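Long-range contact in NDP-rhamnosyltransferase (PDB 3UYL), which belongs to the GT-B glycosyltransferases, two-domain enzymes with paired Rossmann-like domains, and is captured here with thymidine-5'-diphosphate bound: residues A[227-232]-A[313-318]. Numbering follows the deposited sequence.
Sequences RMVLNA and PQYFDQ. With TYD (thymidine-5'-diphosphate), chain C.
The ring of Tyr315 reaches the helical turn 227-232 with its outer end. At its edge, near the ring plane, sits the methyl of Ala232, with CB 3.8 Å from CE2 of Tyr315. Val229 approaches the same ring obliquely through its CG2 branch, which is 4.1 Å from CZ of Tyr315. The hydroxyl reaches the helix backbone, where OH of Tyr315 lies 3.3 Å from CA of Val229, a van der Waals contact; CB of Met228 also borders it. Val229 divides its two branches: CG1, anti to its own backbone N (chi1 171°), meets CG of Gln314, whereas CG2 packs beside the hydroxyl of Tyr315, lies 3.7 Å from NE2 of Gln318 and borders O2B of thymidine-5'-diphosphate. O2B of the ligand also takes a weak hydrogen bond from N of Val229 (3.3 Å) and meets CB of Met228, so Met228 and Val229 both touch the ligand and the tyrosine.

The loop is braced from within. OE1 of Gln318 accepts hydrogen bonds from N of Gln314 (2.8 Å), just before the type II' turn 315-318, and, above the carbonyl plane, from N of Tyr315 (3.0 Å), its first residue. The contact thus joins helix 227-233, which follows strand 219-224, to the connection between strand 309-311 and helix 318-327; both strands belong to the six-stranded parallel sheet, and Thr298 and Gly297 bind the same ligand from helix 296-304.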
loop_
_atom_site.group_PDB
_atom_site.type_symbol
_atom_site.label_atom_id
_atom_site.label_comp_id
_atom_site.label_asym_id
_atom_site.label_seq_id
_atom_site.Cartn_x
_atom_site.Cartn_y
_atom_site.Cartn_z
ATOM N N ARG A 227 7.583 -18.847 -0.456
ATOM C CA ARG A 227 8.823 -18.841 0.338
ATOM C C ARG A 227 8.653 -19.637 1.612
ATOM O O ARG A 227 9.538 -20.456 1.974
ATOM C CB ARG A 227 9.232 -17.409 0.725
ATOM C CG ARG A 227 10.604 -17.295 1.428
ATOM C CD ARG A 227 10.954 -15.876 1.887
ATOM N NE ARG A 227 10.970 -14.933 0.763
ATOM C CZ ARG A 227 10.105 -13.923 0.601
ATOM N NH1 ARG A 227 9.139 -13.689 1.495
ATOM N NH2 ARG A 227 10.203 -13.126 -0.465
ATOM N N MET A 228 7.550 -19.365 2.324
ATOM C CA MET A 228 7.335 -20.024 3.597
ATOM C C MET A 228 7.374 -21.531 3.391
ATOM O O MET A 228 8.047 -22.255 4.134
ATOM C CB MET A 228 6.010 -19.594 4.294
ATOM C CG MET A 228 6.065 -18.279 5.070
ATOM S SD MET A 228 7.345 -18.138 6.359
ATOM C CE MET A 228 6.913 -19.478 7.496
ATOM N N VAL A 229 6.666 -22.007 2.370
ATOM C CA VAL A 229 6.558 -23.435 2.184
ATOM C C VAL A 229 7.939 -24.012 1.921
ATOM O O VAL A 229 8.373 -24.893 2.683
ATOM C CB VAL A 229 5.606 -23.850 1.009
ATOM C CG1 VAL A 229 5.724 -25.337 0.754
ATOM C CG2 VAL A 229 4.174 -23.509 1.363
ATOM N N LEU A 230 8.636 -23.503 0.893
ATOM C CA LEU A 230 9.928 -24.097 0.490
ATOM C C LEU A 230 10.988 -24.025 1.581
ATOM O O LEU A 230 11.906 -24.857 1.617
ATOM C CB LEU A 230 10.438 -23.485 -0.826
ATOM C CG LEU A 230 9.626 -23.890 -2.074
ATOM C CD1 LEU A 230 10.332 -23.330 -3.288
ATOM C CD2 LEU A 230 9.398 -25.403 -2.273
ATOM N N ASN A 231 10.896 -23.030 2.467
ATOM C CA ASN A 231 11.800 -23.016 3.634
ATOM C C ASN A 231 11.603 -24.212 4.520
ATOM O O ASN A 231 12.537 -24.710 5.113
ATOM C CB ASN A 231 11.737 -21.698 4.416
ATOM C CG ASN A 231 12.286 -20.578 3.596
ATOM O OD1 ASN A 231 13.122 -20.831 2.685
ATOM N ND2 ASN A 231 11.844 -19.372 3.847
ATOM N N ALA A 232 10.383 -24.707 4.554
ATOM C CA ALA A 232 10.071 -25.770 5.462
ATOM C C ALA A 232 10.288 -27.087 4.783
ATOM O O ALA A 232 10.777 -28.010 5.421
ATOM C CB ALA A 232 8.623 -25.651 5.934
ATOM N N PRO A 313 -0.621 -30.323 -0.634
ATOM C CA PRO A 313 -0.563 -29.705 0.704
ATOM C C PRO A 313 0.633 -30.216 1.504
ATOM O O PRO A 313 1.082 -31.302 1.262
ATOM C CB PRO A 313 -1.905 -30.128 1.360
ATOM C CG PRO A 313 -2.223 -31.435 0.665
ATOM C CD PRO A 313 -1.764 -31.248 -0.769
ATOM N N GLN A 314 1.131 -29.411 2.441
ATOM C CA GLN A 314 2.264 -29.770 3.216
ATOM C C GLN A 314 1.998 -29.646 4.728
ATOM O O GLN A 314 2.363 -30.528 5.497
ATOM C CB GLN A 314 3.417 -28.837 2.861
ATOM C CG GLN A 314 3.779 -28.747 1.380
ATOM C CD GLN A 314 4.282 -30.101 0.865
ATOM O OE1 GLN A 314 3.916 -30.565 -0.272
ATOM N NE2 GLN A 314 5.084 -30.763 1.685
ATOM N N TYR A 315 1.405 -28.533 5.149
ATOM C CA TYR A 315 1.225 -28.301 6.558
ATOM C C TYR A 315 -0.001 -27.442 6.873
ATOM O O TYR A 315 -0.681 -26.911 5.977
ATOM C CB TYR A 315 2.529 -27.741 7.184
ATOM C CG TYR A 315 3.063 -26.501 6.511
ATOM C CD1 TYR A 315 2.251 -25.381 6.277
ATOM C CD2 TYR A 315 4.383 -26.410 6.153
ATOM C CE1 TYR A 315 2.726 -24.243 5.712
ATOM C CE2 TYR A 315 4.893 -25.251 5.587
ATOM C CZ TYR A 315 4.073 -24.160 5.391
ATOM O OH TYR A 315 4.601 -22.997 4.829
ATOM N N PHE A 316 -0.296 -27.343 8.171
ATOM C CA PHE A 316 -1.314 -26.435 8.645
ATOM C C PHE A 316 -2.658 -26.637 7.946
ATOM O O PHE A 316 -3.214 -27.772 8.004
ATOM C CB PHE A 316 -0.784 -24.973 8.643
ATOM C CG PHE A 316 0.239 -24.743 9.702
ATOM C CD1 PHE A 316 0.010 -25.163 11.001
ATOM C CD2 PHE A 316 1.405 -24.102 9.429
ATOM C CE1 PHE A 316 0.983 -25.027 12.015
ATOM C CE2 PHE A 316 2.386 -23.922 10.449
ATOM C CZ PHE A 316 2.159 -24.402 11.742
ATOM N N ASP A 317 -3.182 -25.589 7.315
ATOM C CA ASP A 317 -4.575 -25.625 6.794
ATOM C C ASP A 317 -4.584 -26.171 5.368
ATOM O O ASP A 317 -5.636 -26.259 4.751
ATOM C CB ASP A 317 -5.203 -24.250 6.777
ATOM C CG ASP A 317 -4.298 -23.236 6.203
ATOM O OD1 ASP A 317 -3.172 -23.084 6.736
ATOM O OD2 ASP A 317 -4.662 -22.593 5.206
ATOM N N GLN A 318 -3.405 -26.567 4.861
ATOM C CA GLN A 318 -3.312 -26.887 3.428
ATOM C C GLN A 318 -4.047 -28.147 3.003
ATOM O O GLN A 318 -4.571 -28.183 1.880
ATOM C CB GLN A 318 -1.844 -26.928 2.946
ATOM C CG GLN A 318 -1.235 -25.515 2.979
ATOM C CD GLN A 318 0.243 -25.564 2.804
ATOM O OE1 GLN A 318 0.849 -26.641 2.866
ATOM N NE2 GLN A 318 0.830 -24.411 2.528
HETATM P PA TYD C . 0.852 -18.185 -0.169
HETATM O O1A TYD C . -0.330 -17.936 0.725
HETATM O O2A TYD C . 0.630 -18.854 -1.532
HETATM O O3A TYD C . 1.845 -19.127 0.744
HETATM P PB TYD C . 3.470 -19.243 0.679
HETATM O O1B TYD C . 4.070 -17.846 0.806
HETATM O O2B TYD C . 4.061 -20.101 1.779
HETATM O O3B TYD C . 3.426 -19.971 -0.669
HETATM O "O5'" TYD C . 1.571 -16.707 -0.311
HETATM C "C5'" TYD C . 2.559 -16.274 -1.297
HETATM C "C4'" TYD C . 2.199 -14.862 -1.798
HETATM O "O4'" TYD C . 3.256 -14.414 -2.660
HETATM C "C3'" TYD C . 0.911 -14.871 -2.649
HETATM O "O3'" TYD C . 0.176 -13.656 -2.614
HETATM C "C2'" TYD C . 1.407 -14.889 -4.067
HETATM C "C1'" TYD C . 2.724 -14.136 -3.945
HETATM N N1 TYD C . 3.781 -14.415 -4.899
HETATM C C2 TYD C . 3.720 -13.814 -6.183
HETATM O O2 TYD C . 2.742 -13.118 -6.493
HETATM N N3 TYD C . 4.685 -14.012 -7.083
HETATM C C4 TYD C . 5.745 -14.778 -6.738
HETATM O O4 TYD C . 6.632 -14.958 -7.557
HETATM C C5 TYD C . 5.850 -15.415 -5.391
HETATM C C5M TYD C . 7.036 -16.258 -5.017
HETATM C C6 TYD C . 4.826 -15.192 -4.509
#